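Local coordinates for Acarbose/maltose binding protein GacH (Streptomyces glaucescens, PDB 3K01), which binds acarbose and an acarbose homolog, and probably maltose, as the extracellular solute receptor of an ABC transporter, at residues V281-Q295 and F355-W368. Residues are numbered along the deposited sequence; the frame is centred on the assembly and turned at random.
Sequences VAPVPAGSAGQGSPQ and FFKPAVDKAVERPW
V281 divides its two methyls between consecutive phenylalanines midway along helix 351-360. CG1, anti to the backbone N (chi1 -180°), lies over one face of the F356 ring, a CH-pi contact 4.3 Å from CG1 to the ring centroid, while CG2 rests against CD1 of F355 at 3.5 Å. Further along, where strand 281-283 and the helix run almost parallel, the P283 ring meets P358 through CG and the aliphatic part of K362 through CB. The bent K362 chain then passes the side chain of Q291.

From the type I turn V360-A363 onward, backbone bonds dominate. S293 N donates to K362 O (3.0 Å), approaching from above the carbonyl plane, and V364 N returns a bond to S293 O (2.7 Å) almost in line with its C=O. The short strand 363-364 is thereby added in parallel to strand 293-302, part of the mixed sheet of this type 2 periplasmic-binding-protein fold, in which the same strand also pairs antiparallel with 87-91 and 132-148. One water bridges Q291 O and K362 O; another accepts from Q295 N and donates to V364 O. S293 OG is engaged by T142 of strand 132-148.

At the far end R366 grips Q295 O side-on with two nitrogens, NE at 2.8 Å and NH2 at 2.9 Å, a pair of bent bonds that restrains the guanidinium. The extended Q295 side chain, with CG anti to the backbone N, carries its amide to the edge of the W368 ring, the two planes 80° apart. There OE1 sits 3.4 Å from CZ2 of W368, buried without a hydrogen-bond partner, whereas NE2 donates to Q122 O. W368 NE1 in turn donates to E365 OE1 (2.9 Å), meeting it from above the carboxylate plane.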
# COMPACT_ATOMS: atom_id res chain seq x y z
N VAL A 281 -10.69 -0.35 13.73
CA VAL A 281 -9.49 -0.04 12.95
C VAL A 281 -9.15 1.42 13.17
O VAL A 281 -10.04 2.29 13.10
CB VAL A 281 -9.70 -0.33 11.45
CG1 VAL A 281 -8.45 -0.01 10.66
CG2 VAL A 281 -10.05 -1.81 11.23
N ALA A 282 -7.87 1.68 13.45
CA ALA A 282 -7.37 3.03 13.72
C ALA A 282 -6.07 3.23 12.92
O ALA A 282 -5.50 2.29 12.41
CB ALA A 282 -7.10 3.19 15.21
N PRO A 283 -5.60 4.48 12.82
CA PRO A 283 -4.28 4.66 12.22
C PRO A 283 -3.21 3.93 13.01
O PRO A 283 -3.36 3.69 14.22
CB PRO A 283 -4.07 6.18 12.30
CG PRO A 283 -5.44 6.75 12.35
CD PRO A 283 -6.21 5.76 13.18
N VAL A 284 -2.11 3.58 12.34
CA VAL A 284 -0.99 3.05 13.10
C VAL A 284 -0.55 4.07 14.17
O VAL A 284 -0.66 5.28 14.00
CB VAL A 284 0.21 2.67 12.21
CG1 VAL A 284 -0.19 1.59 11.21
CG2 VAL A 284 0.82 3.88 11.51
N PRO A 285 -0.02 3.57 15.29
CA PRO A 285 0.41 4.52 16.33
C PRO A 285 1.60 5.38 15.92
O PRO A 285 2.48 4.93 15.17
CB PRO A 285 0.77 3.62 17.53
CG PRO A 285 1.05 2.31 16.94
CD PRO A 285 0.17 2.18 15.72
N ALA A 286 1.64 6.59 16.45
CA ALA A 286 2.82 7.45 16.39
C ALA A 286 3.99 6.81 17.12
O ALA A 286 3.81 5.93 17.98
CB ALA A 286 2.51 8.80 17.01
N GLY A 287 5.19 7.26 16.79
CA GLY A 287 6.37 6.97 17.58
C GLY A 287 6.80 8.26 18.27
O GLY A 287 5.98 9.15 18.53
N SER A 288 8.09 8.36 18.54
CA SER A 288 8.59 9.49 19.32
C SER A 288 8.62 10.79 18.52
O SER A 288 8.70 11.87 19.12
CB SER A 288 9.98 9.19 19.87
OG SER A 288 10.96 9.31 18.87
N ALA A 289 8.59 10.70 17.19
CA ALA A 289 8.86 11.90 16.36
C ALA A 289 8.07 11.93 15.05
O ALA A 289 8.47 12.61 14.10
CB ALA A 289 10.38 12.04 16.09
N GLY A 290 6.96 11.20 14.98
CA GLY A 290 6.18 11.15 13.76
C GLY A 290 5.07 10.12 13.84
O GLY A 290 4.90 9.43 14.87
N GLN A 291 4.30 10.03 12.77
CA GLN A 291 3.25 9.05 12.68
C GLN A 291 2.97 8.83 11.21
O GLN A 291 2.66 9.78 10.48
CB GLN A 291 1.99 9.55 13.38
CG GLN A 291 0.90 8.49 13.43
CD GLN A 291 -0.33 8.85 14.26
OE1 GLN A 291 -1.20 7.99 14.55
NE2 GLN A 291 -0.42 10.09 14.65
N GLY A 292 3.05 7.59 10.78
CA GLY A 292 2.72 7.32 9.39
C GLY A 292 2.73 5.85 9.07
O GLY A 292 3.38 5.06 9.77
N SER A 293 2.05 5.50 7.99
CA SER A 293 1.95 4.13 7.53
C SER A 293 2.34 4.08 6.06
O SER A 293 2.17 5.06 5.33
CB SER A 293 0.52 3.61 7.75
OG SER A 293 -0.42 4.54 7.25
N PRO A 294 2.88 2.96 5.59
CA PRO A 294 3.32 2.91 4.20
C PRO A 294 2.15 2.90 3.22
O PRO A 294 1.05 2.44 3.51
CB PRO A 294 4.11 1.62 4.14
CG PRO A 294 3.46 0.74 5.21
CD PRO A 294 3.13 1.69 6.31
N GLN A 295 2.44 3.32 2.00
CA GLN A 295 1.42 3.50 0.97
C GLN A 295 1.42 2.37 -0.03
O GLN A 295 2.47 2.03 -0.57
CB GLN A 295 1.77 4.76 0.20
CG GLN A 295 0.81 5.09 -0.94
CD GLN A 295 1.27 6.27 -1.75
OE1 GLN A 295 2.19 6.98 -1.36
NE2 GLN A 295 0.60 6.52 -2.87
N PHE A 355 -13.57 1.97 7.98
CA PHE A 355 -12.43 1.40 8.70
C PHE A 355 -11.12 2.12 8.40
O PHE A 355 -10.33 2.32 9.33
CB PHE A 355 -12.22 -0.07 8.37
CG PHE A 355 -13.13 -1.04 9.08
CD1 PHE A 355 -13.35 -0.95 10.45
CD2 PHE A 355 -13.66 -2.12 8.38
CE1 PHE A 355 -14.15 -1.90 11.10
CE2 PHE A 355 -14.48 -3.08 9.05
CZ PHE A 355 -14.69 -2.95 10.40
N PHE A 356 -10.88 2.47 7.13
CA PHE A 356 -9.52 2.84 6.68
C PHE A 356 -9.22 4.25 6.32
O PHE A 356 -8.06 4.59 6.18
CB PHE A 356 -9.07 1.95 5.51
CG PHE A 356 -8.63 0.60 5.97
CD1 PHE A 356 -7.31 0.35 6.35
CD2 PHE A 356 -9.56 -0.40 6.10
CE1 PHE A 356 -6.96 -0.93 6.83
CE2 PHE A 356 -9.20 -1.65 6.56
CZ PHE A 356 -7.90 -1.89 6.93
N LYS A 357 -10.23 5.10 6.14
CA LYS A 357 -9.87 6.44 5.70
C LYS A 357 -8.95 7.19 6.68
O LYS A 357 -7.98 7.82 6.23
CB LYS A 357 -11.08 7.25 5.26
CG LYS A 357 -10.72 8.61 4.59
CD LYS A 357 -9.62 8.49 3.51
CE LYS A 357 -9.58 9.68 2.56
NZ LYS A 357 -9.44 10.97 3.21
N PRO A 358 -9.21 7.14 8.00
CA PRO A 358 -8.24 7.81 8.87
C PRO A 358 -6.82 7.26 8.74
O PRO A 358 -5.85 8.01 8.77
CB PRO A 358 -8.83 7.57 10.28
CG PRO A 358 -10.33 7.46 10.02
CD PRO A 358 -10.39 6.65 8.75
N ALA A 359 -6.69 5.94 8.54
CA ALA A 359 -5.37 5.35 8.31
C ALA A 359 -4.75 5.85 6.99
O ALA A 359 -3.56 6.18 6.92
CB ALA A 359 -5.49 3.83 8.31
N VAL A 360 -5.57 5.92 5.95
CA VAL A 360 -5.10 6.44 4.65
C VAL A 360 -4.57 7.88 4.79
O VAL A 360 -3.61 8.26 4.12
CB VAL A 360 -6.21 6.32 3.59
CG1 VAL A 360 -5.92 7.16 2.34
CG2 VAL A 360 -6.39 4.88 3.20
N ASP A 361 -5.18 8.67 5.67
CA ASP A 361 -4.67 10.03 5.93
C ASP A 361 -3.28 10.05 6.56
O ASP A 361 -2.64 11.08 6.57
CB ASP A 361 -5.63 10.82 6.82
CG ASP A 361 -6.91 11.29 6.10
OD1 ASP A 361 -7.00 11.24 4.85
OD2 ASP A 361 -7.80 11.72 6.84
N LYS A 362 -2.82 8.91 7.06
CA LYS A 362 -1.46 8.81 7.61
C LYS A 362 -0.49 8.21 6.62
O LYS A 362 0.67 7.99 6.99
CB LYS A 362 -1.47 7.99 8.91
CG LYS A 362 -2.03 8.78 10.11
CD LYS A 362 -1.24 10.05 10.42
CE LYS A 362 -1.94 10.77 11.54
NZ LYS A 362 -3.15 11.49 11.04
N ALA A 363 -0.90 7.94 5.39
CA ALA A 363 0.00 7.29 4.45
C ALA A 363 1.23 8.14 4.16
O ALA A 363 1.13 9.36 4.01
CB ALA A 363 -0.74 6.93 3.18
N VAL A 364 2.37 7.46 4.03
CA VAL A 364 3.64 8.11 3.71
C VAL A 364 4.07 7.58 2.36
O VAL A 364 4.04 6.38 2.13
CB VAL A 364 4.71 7.79 4.80
CG1 VAL A 364 6.10 8.34 4.41
CG2 VAL A 364 4.29 8.33 6.15
N GLU A 365 4.52 8.49 1.50
CA GLU A 365 4.95 8.09 0.18
C GLU A 365 6.14 7.14 0.23
O GLU A 365 7.01 7.26 1.10
CB GLU A 365 5.38 9.33 -0.60
CG GLU A 365 4.26 10.29 -0.95
CD GLU A 365 4.75 11.54 -1.66
OE1 GLU A 365 5.75 11.46 -2.40
OE2 GLU A 365 4.12 12.62 -1.49
N ARG A 366 6.19 6.23 -0.73
CA ARG A 366 7.41 5.46 -0.99
C ARG A 366 8.44 6.39 -1.62
O ARG A 366 8.10 7.45 -2.14
CB ARG A 366 7.14 4.38 -2.05
CG ARG A 366 5.99 3.47 -1.78
CD ARG A 366 6.32 2.32 -0.86
NE ARG A 366 5.17 1.43 -0.87
CZ ARG A 366 5.05 0.27 -1.52
NH1 ARG A 366 6.06 -0.31 -2.17
NH2 ARG A 366 3.90 -0.37 -1.42
N PRO A 367 9.73 5.96 -1.64
CA PRO A 367 10.65 6.63 -2.54
C PRO A 367 10.31 6.18 -3.96
O PRO A 367 10.30 4.99 -4.27
CB PRO A 367 12.04 6.12 -2.10
CG PRO A 367 11.76 4.86 -1.40
CD PRO A 367 10.35 4.86 -0.88
N TRP A 368 10.08 7.16 -4.84
CA TRP A 368 9.58 6.85 -6.17
C TRP A 368 10.73 6.64 -7.14
O TRP A 368 10.92 7.40 -8.10
CB TRP A 368 8.62 7.94 -6.65
CG TRP A 368 7.50 8.19 -5.68
CD1 TRP A 368 7.24 9.36 -5.04
CD2 TRP A 368 6.52 7.24 -5.22
NE1 TRP A 368 6.14 9.21 -4.21
CE2 TRP A 368 5.68 7.94 -4.31
CE3 TRP A 368 6.25 5.89 -5.49
CZ2 TRP A 368 4.62 7.33 -3.65
CZ3 TRP A 368 5.19 5.29 -4.85
CH2 TRP A 368 4.38 6.02 -3.94
O HOH W 1 1.54 10.62 8.25
O HOH W 2 5.42 4.09 2.00